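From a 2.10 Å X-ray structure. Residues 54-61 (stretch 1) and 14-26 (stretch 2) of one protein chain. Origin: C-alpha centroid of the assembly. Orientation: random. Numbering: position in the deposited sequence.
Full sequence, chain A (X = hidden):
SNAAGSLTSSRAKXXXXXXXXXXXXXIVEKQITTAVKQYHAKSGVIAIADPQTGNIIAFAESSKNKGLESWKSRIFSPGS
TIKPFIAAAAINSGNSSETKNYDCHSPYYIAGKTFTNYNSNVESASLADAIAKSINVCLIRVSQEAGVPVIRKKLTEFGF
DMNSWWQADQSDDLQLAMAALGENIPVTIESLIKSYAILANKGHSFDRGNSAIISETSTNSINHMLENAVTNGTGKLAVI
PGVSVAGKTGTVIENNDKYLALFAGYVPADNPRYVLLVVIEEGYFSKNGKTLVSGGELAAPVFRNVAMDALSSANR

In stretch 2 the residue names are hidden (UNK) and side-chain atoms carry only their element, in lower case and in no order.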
# COMPACT_ATOMS: atom_id res chain seq x y z
N GLY A 54 -2.32 14.95 -0.82
CA GLY A 54 -2.04 13.78 -1.63
C GLY A 54 -0.88 13.99 -2.60
O GLY A 54 -0.51 13.08 -3.33
N ASN A 55 -0.31 15.20 -2.60
CA ASN A 55 0.84 15.50 -3.45
C ASN A 55 2.04 14.63 -3.10
O ASN A 55 2.33 14.41 -1.93
CB ASN A 55 1.24 16.97 -3.31
CG ASN A 55 0.18 17.91 -3.82
OD1 ASN A 55 -0.54 17.59 -4.76
ND2 ASN A 55 0.09 19.08 -3.20
N ILE A 56 2.73 14.14 -4.13
CA ILE A 56 3.99 13.44 -3.94
C ILE A 56 5.04 14.46 -3.52
O ILE A 56 5.23 15.47 -4.21
CB ILE A 56 4.47 12.78 -5.24
CG1 ILE A 56 3.38 11.86 -5.79
CG2 ILE A 56 5.77 12.02 -5.01
CD1 ILE A 56 3.02 10.75 -4.87
N ILE A 57 5.71 14.21 -2.40
CA ILE A 57 6.75 15.13 -1.93
C ILE A 57 8.14 14.50 -1.99
O ILE A 57 9.14 15.17 -1.73
CB ILE A 57 6.47 15.64 -0.51
CG1 ILE A 57 6.47 14.49 0.49
CG2 ILE A 57 5.15 16.40 -0.47
CD1 ILE A 57 6.20 14.93 1.91
N ALA A 58 8.19 13.22 -2.31
CA ALA A 58 9.46 12.55 -2.58
C ALA A 58 9.22 11.27 -3.36
O ALA A 58 8.21 10.58 -3.16
CB ALA A 58 10.21 12.26 -1.29
N PHE A 59 10.15 10.95 -4.25
CA PHE A 59 10.05 9.79 -5.11
C PHE A 59 11.45 9.40 -5.54
O PHE A 59 12.15 10.20 -6.16
CB PHE A 59 9.20 10.14 -6.34
CG PHE A 59 8.86 8.96 -7.21
CD1 PHE A 59 9.80 8.40 -8.06
CD2 PHE A 59 7.58 8.43 -7.20
CE1 PHE A 59 9.48 7.32 -8.86
CE2 PHE A 59 7.25 7.34 -8.00
CZ PHE A 59 8.21 6.79 -8.83
N ALA A 60 11.88 8.19 -5.21
CA ALA A 60 13.18 7.70 -5.67
C ALA A 60 13.13 6.23 -6.02
O ALA A 60 12.42 5.44 -5.38
CB ALA A 60 14.24 7.96 -4.62
N GLU A 61 13.88 5.86 -7.05
CA GLU A 61 13.99 4.46 -7.45
C GLU A 61 15.43 4.08 -7.76
O GLU A 61 16.25 4.94 -8.07
CB GLU A 61 13.08 4.17 -8.66
CG GLU A 61 13.46 4.93 -9.92
CD GLU A 61 12.46 4.72 -11.05
OE1 GLU A 61 12.24 5.68 -11.83
OE2 GLU A 61 11.90 3.62 -11.17
N UNK A 14 2.89 9.39 -16.04
CA UNK A 14 4.03 9.50 -15.14
C UNK A 14 3.72 10.35 -13.90
O UNK A 14 2.85 11.22 -13.94
c UNK A 14 6.07 9.01 -16.62
c UNK A 14 7.44 9.51 -17.03
o UNK A 14 8.32 8.67 -17.33
o UNK A 14 7.64 10.74 -17.07
c UNK A 14 5.26 10.06 -15.86
N UNK A 15 4.45 10.08 -12.82
CA UNK A 15 4.21 10.74 -11.53
C UNK A 15 4.52 12.24 -11.57
O UNK A 15 5.46 12.68 -12.23
c UNK A 15 5.02 10.05 -10.38
c UNK A 15 6.52 10.23 -10.57
c UNK A 15 4.58 10.57 -9.02
N UNK A 16 3.69 13.02 -10.87
CA UNK A 16 3.91 14.45 -10.74
C UNK A 16 5.15 14.68 -9.87
O UNK A 16 5.35 13.98 -8.88
o UNK A 16 1.56 17.21 -10.14
o UNK A 16 3.68 17.20 -10.71
c UNK A 16 2.69 15.11 -10.11
c UNK A 16 2.64 16.61 -10.34
N UNK A 17 5.97 15.66 -10.25
CA UNK A 17 7.26 15.88 -9.59
C UNK A 17 7.43 17.29 -9.02
O UNK A 17 8.52 17.65 -8.57
c UNK A 17 8.65 16.70 -11.57
c UNK A 17 8.45 15.58 -10.54
c UNK A 17 7.66 16.70 -12.72
c UNK A 17 8.27 14.22 -11.23
N UNK A 18 6.37 18.08 -9.03
CA UNK A 18 6.47 19.51 -8.70
C UNK A 18 6.58 19.83 -7.21
O UNK A 18 7.29 20.76 -6.83
c UNK A 18 5.31 20.28 -9.32
o UNK A 18 4.06 19.85 -8.80
N UNK A 19 5.90 19.06 -6.37
CA UNK A 19 5.82 19.38 -4.94
C UNK A 19 6.95 18.78 -4.11
O UNK A 19 6.86 18.72 -2.88
n UNK A 19 2.79 20.67 -5.10
c UNK A 19 2.52 18.74 -6.08
c UNK A 19 3.29 19.39 -5.18
c UNK A 19 4.47 18.93 -4.38
c UNK A 19 1.76 20.79 -5.92
n UNK A 19 1.57 19.63 -6.52
N UNK A 20 8.01 18.35 -4.77
CA UNK A 20 9.10 17.63 -4.11
C UNK A 20 9.80 18.41 -3.00
O UNK A 20 10.08 19.59 -3.14
c UNK A 20 10.12 17.15 -5.15
c UNK A 20 10.04 15.67 -5.55
c UNK A 20 8.61 15.23 -5.80
c UNK A 20 10.89 15.42 -6.78
N UNK A 21 10.08 17.72 -1.90
CA UNK A 21 10.82 18.29 -0.78
C UNK A 21 12.23 17.71 -0.70
O UNK A 21 12.39 16.51 -0.44
c UNK A 21 10.87 18.57 1.74
o UNK A 21 11.01 17.83 2.73
o UNK A 21 11.36 19.72 1.67
c UNK A 21 10.09 18.05 0.54
N UNK A 22 13.25 18.55 -0.92
CA UNK A 22 14.66 18.16 -0.99
C UNK A 22 15.16 17.36 0.22
O UNK A 22 15.99 16.47 0.04
c UNK A 22 14.40 20.54 -0.70
c UNK A 22 13.07 20.00 -1.11
c UNK A 22 15.40 19.50 -1.09
N UNK A 23 14.67 17.66 1.41
CA UNK A 23 15.05 16.90 2.60
C UNK A 23 14.48 15.48 2.55
O UNK A 23 15.18 14.50 2.85
c UNK A 23 13.46 16.16 8.49
n UNK A 23 12.18 16.51 8.39
n UNK A 23 13.89 15.53 9.58
c UNK A 23 13.93 17.09 6.25
c UNK A 23 14.97 16.89 5.16
c UNK A 23 14.57 17.60 3.87
n UNK A 23 14.30 16.41 7.49
N UNK A 24 13.21 15.36 2.16
CA UNK A 24 12.58 14.05 2.05
C UNK A 24 13.19 13.25 0.91
O UNK A 24 13.41 12.05 1.03
c UNK A 24 11.07 14.18 1.83
se UNK A 24 10.50 13.61 4.65
c UNK A 24 10.29 14.68 3.03
c UNK A 24 10.47 11.81 3.88
N UNK A 25 13.47 13.94 -0.19
CA UNK A 25 14.03 13.31 -1.38
C UNK A 25 15.36 12.64 -1.09
O UNK A 25 15.61 11.52 -1.52
c UNK A 25 14.68 13.74 -3.80
n UNK A 25 14.21 11.78 -5.14
c UNK A 25 14.20 14.34 -2.50
c UNK A 25 13.71 12.71 -4.35
o UNK A 25 12.51 12.75 -4.06
N UNK A 26 16.23 13.34 -0.37
CA UNK A 26 17.54 12.82 -0.04
C UNK A 26 17.44 11.60 0.87
O UNK A 26 18.20 10.64 0.72
c UNK A 26 19.82 13.52 0.85
c UNK A 26 18.39 13.92 0.60
n UNK A 26 21.46 14.86 2.01
o UNK A 26 20.84 15.49 -0.05
c UNK A 26 20.75 14.71 0.90

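Position 14 carries three carbons in a row, the third bearing two oxygens, and touches nothing on stretch 1. It is Glu-14, a charged residue suited to its exposed place. Position 15 has one carbon bearing two more, a fork at CB that points toward stretch 1, against Ile-56 and Phe-59. This is Val-15: CG2 lies 3.7 Å from Ile-56 CG1, while CG1 sits over one face of the Phe-59 ring, 3.9 Å from Phe-59 CE2, in a CH-pi contact. A compact branched side chain can meet both neighbours at once.

Position 16 shows two carbons, the second with two oxygens, and its side chain stays beyond contact distance of stretch 1. It is Asp-16, exposed and poorly ordered; its backbone O lies 3.9 Å from Ile-56 CB. Position 17 has four carbons forked at the first, one arm two carbons long, which makes it Ile-17. Its CB points away from stretch 1, and the side chain, also poorly ordered, makes no contact there. At position 18 one carbon is followed by one oxygen, again out of contact: Ser-18. Its backbone N donates to Asp-16 OD1 at 3.3 Å, steadying the turn.

Position 19 has one carbon and a five-membered ring of three carbons and two nitrogens, lying against the side chain of Asn-55. It is His-19. Asn-55 CG lies over one face of the flat ring, 3.4 Å from His-19 CD2, so the contact is one of packing. Position 20 bears four carbons forked at the second, and the end of the side chain reaches back to Ile-56 and Ala-58. It is Leu-20, whose CD1 is 3.7 Å from Ile-56 O and 4.0 Å from Ala-58 N.

Position 21 has two carbons, the second with two oxygens, beside Ile-57: Asp-21, at the N-cap. Its OD2 accepts a weak capping bond from the backbone N of position 24, a classic role for a short acidic side chain. Position 22 closes three carbons onto its own nitrogen, clear of stretch 1. This is Pro-22, well suited to a helix's first turn, where no backbone NH is needed. Position 23 runs three carbons, a nitrogen, then a carbon with two nitrogens, out of reach: Arg-23, exposed.

Position 24 is an unbranched chain of two carbons, selenium and a carbon, near Ile-57 and Ala-58. It is Met-24, as selenomethionine; its CB lies 3.8 Å from Ala-58 CB, and the small alanine lets the helix come close. Position 25 has three carbons, the third with one oxygen and one nitrogen, reaching the Phe-59 backbone: Gln-25. Its amide accepts from Phe-59 N at OE1 (3.0 Å) and donates from NE2 to Phe-59 O (2.8 Å). Position 26 has the same atoms but points away; it is Gln-26, exposed.

The contact combines apolar packing with three hydrogen bonds: Asp-21 N to Ile-57 O (2.7 Å), nearly straight, and the paired bonds through which Gln-25 engages the strand backbone.

Stretch 2 (14-26) EVDISHLDPRMQQ
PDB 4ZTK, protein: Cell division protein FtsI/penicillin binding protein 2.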